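Local coordinates for SusD homolog (Bacteroides thetaiotaomicron, PDB 3EHM), which probably binds mucin O-glycans as a SusD-like outer membrane lipoprotein of a gut symbiont, feeding their utilization, at residues G414-K419 / Q430-Q435. Residues are numbered along the deposited sequence; the frame is centred on the assembly and turned at random.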
loop_
_atom_site.group_PDB
_atom_site.type_symbol
_atom_site.label_atom_id
_atom_site.label_comp_id
_atom_site.label_asym_id
_atom_site.label_seq_id
_atom_site.Cartn_x
_atom_site.Cartn_y
_atom_site.Cartn_z
ATOM N N GLY A 414 2.235 -22.580 11.754
ATOM C CA GLY A 414 3.550 -22.240 11.237
ATOM C C GLY A 414 3.840 -20.752 11.239
ATOM O O GLY A 414 4.781 -20.302 10.582
ATOM N N ASN A 415 3.046 -19.990 11.984
ATOM C CA ASN A 415 3.224 -18.542 12.039
ATOM C C ASN A 415 4.183 -18.133 13.152
ATOM O O ASN A 415 4.564 -18.952 13.992
ATOM C CB ASN A 415 1.860 -17.858 12.200
ATOM C CG ASN A 415 1.713 -16.632 11.309
ATOM O OD1 ASN A 415 0.650 -16.392 10.726
ATOM N ND2 ASN A 415 2.773 -15.849 11.206
ATOM N N THR A 416 4.573 -16.862 13.160
ATOM C CA THR A 416 5.531 -16.363 14.142
ATOM C C THR A 416 4.933 -15.367 15.142
ATOM O O THR A 416 3.800 -14.907 14.983
ATOM C CB THR A 416 6.725 -15.697 13.412
ATOM O OG1 THR A 416 7.771 -15.409 14.344
ATOM C CG2 THR A 416 6.278 -14.397 12.740
ATOM N N SER A 417 5.717 -15.037 16.164
ATOM C CA SER A 417 5.309 -14.109 17.218
ATOM C C SER A 417 6.030 -12.763 17.083
ATOM O O SER A 417 6.897 -12.598 16.225
ATOM C CB SER A 417 5.645 -14.706 18.580
ATOM O OG SER A 417 7.050 -14.800 18.728
ATOM N N PRO A 418 5.683 -11.786 17.940
ATOM C CA PRO A 418 6.307 -10.460 17.905
ATOM C C PRO A 418 7.737 -10.441 18.442
ATOM O O PRO A 418 8.583 -9.691 17.951
ATOM C CB PRO A 418 5.382 -9.611 18.783
ATOM C CG PRO A 418 4.072 -10.341 18.744
ATOM C CD PRO A 418 4.517 -11.776 18.839
ATOM N N LYS A 419 8.006 -11.261 19.454
ATOM C CA LYS A 419 9.334 -11.285 20.065
ATOM C C LYS A 419 10.414 -11.724 19.086
ATOM O O LYS A 419 10.341 -12.797 18.493
ATOM C CB LYS A 419 9.335 -12.188 21.303
ATOM C CG LYS A 419 10.618 -12.113 22.111
ATOM C CD LYS A 419 10.528 -12.969 23.365
ATOM C CE LYS A 419 11.845 -12.964 24.126
ATOM N NZ LYS A 419 11.780 -13.890 25.289
ATOM N N GLN A 430 16.823 -16.955 9.542
ATOM C CA GLN A 430 16.850 -15.696 8.807
ATOM C C GLN A 430 15.494 -15.436 8.151
ATOM O O GLN A 430 15.001 -14.308 8.159
ATOM C CB GLN A 430 17.946 -15.710 7.734
ATOM C CG GLN A 430 18.095 -14.371 7.012
ATOM C CD GLN A 430 19.203 -14.375 5.974
ATOM O OE1 GLN A 430 19.183 -15.166 5.031
ATOM N NE2 GLN A 430 20.172 -13.482 6.139
ATOM N N GLU A 431 14.893 -16.477 7.585
ATOM C CA GLU A 431 13.591 -16.337 6.936
ATOM C C GLU A 431 12.507 -15.930 7.927
ATOM O O GLU A 431 11.621 -15.150 7.587
ATOM C CB GLU A 431 13.187 -17.644 6.247
ATOM C CG GLU A 431 13.836 -17.865 4.885
ATOM C CD GLU A 431 13.180 -17.045 3.779
ATOM O OE1 GLU A 431 11.964 -17.219 3.548
ATOM O OE2 GLU A 431 13.880 -16.232 3.137
ATOM N N GLU A 432 12.570 -16.459 9.148
ATOM C CA GLU A 432 11.566 -16.112 10.148
ATOM C C GLU A 432 11.785 -14.698 10.657
ATOM O O GLU A 432 10.833 -14.000 10.994
ATOM C CB GLU A 432 11.577 -17.095 11.325
ATOM C CG GLU A 432 10.412 -16.853 12.282
ATOM C CD GLU A 432 10.177 -17.989 13.260
ATOM O OE1 GLU A 432 10.802 -19.063 13.105
ATOM O OE2 GLU A 432 9.353 -17.804 14.183
ATOM N N GLN A 433 13.045 -14.275 10.716
ATOM C CA GLN A 433 13.350 -12.922 11.154
ATOM C C GLN A 433 12.749 -11.958 10.130
ATOM O O GLN A 433 12.183 -10.926 10.497
ATOM C CB GLN A 433 14.866 -12.729 11.268
ATOM C CG GLN A 433 15.489 -13.596 12.357
ATOM C CD GLN A 433 16.989 -13.397 12.503
ATOM O OE1 GLN A 433 17.709 -13.277 11.514
ATOM N NE2 GLN A 433 17.467 -13.386 13.745
ATOM N N LEU A 434 12.867 -12.293 8.845
ATOM C CA LEU A 434 12.282 -11.455 7.801
ATOM C C LEU A 434 10.764 -11.479 7.974
ATOM O O LEU A 434 10.093 -10.455 7.847
ATOM C CB LEU A 434 12.634 -11.978 6.406
ATOM C CG LEU A 434 11.941 -11.246 5.243
ATOM C CD1 LEU A 434 12.404 -9.793 5.199
ATOM C CD2 LEU A 434 12.253 -11.936 3.926
ATOM N N GLN A 435 10.221 -12.655 8.269
ATOM C CA GLN A 435 8.782 -12.786 8.456
ATOM C C GLN A 435 8.290 -11.852 9.564
ATOM O O GLN A 435 7.240 -11.215 9.424
ATOM C CB GLN A 435 8.417 -14.234 8.786
ATOM C CG GLN A 435 6.925 -14.465 8.983
ATOM C CD GLN A 435 6.605 -15.905 9.308
ATOM O OE1 GLN A 435 7.357 -16.570 10.014
ATOM N NE2 GLN A 435 5.473 -16.393 8.808
HETATM O O HOH W 1 7.066 -18.880 11.241
HETATM O O HOH W 2 7.475 -17.599 16.822
#
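E432 and Q435 both set CG anti to the backbone N (chi1 -172° and -179°) and run extended, so both reach from helix 429-445 to the loop before it. T416 also turns OG1 anti to its own N, at chi1 -170°, which brings the hydroxyl to E432. T416 OG1 donates to E432 OE2 over 2.9 Å and meets the anti lone pair of that oxygen. The same carboxylate oxygen accepts from T424 N. T416 OG1 is also held by K436 NZ, its strongest polar partner, which bonds the carbonyls of S417 and K419 as well. Q435 meets T416 tip to tip, and its OE1 lies 3.6 Å from T416 CG2. One water donates both to G414 O, at 2.8 Å, and to Q435 OE1, at 2.6 Å. A second water lies where it can donate to E432 OE2 and accepts a weak bond from S417 N. An alanine at E432 would remove the acceptor of T416 OG1 and T424 N, and would probably loosen the loop against the helix. The contact is thus a mostly buried polar seam between a loop and the helix that follows it. Two donors on E432 OE2, with K436 linked to it through the T416 hydroxyl, would probably favour the ionised carboxylate.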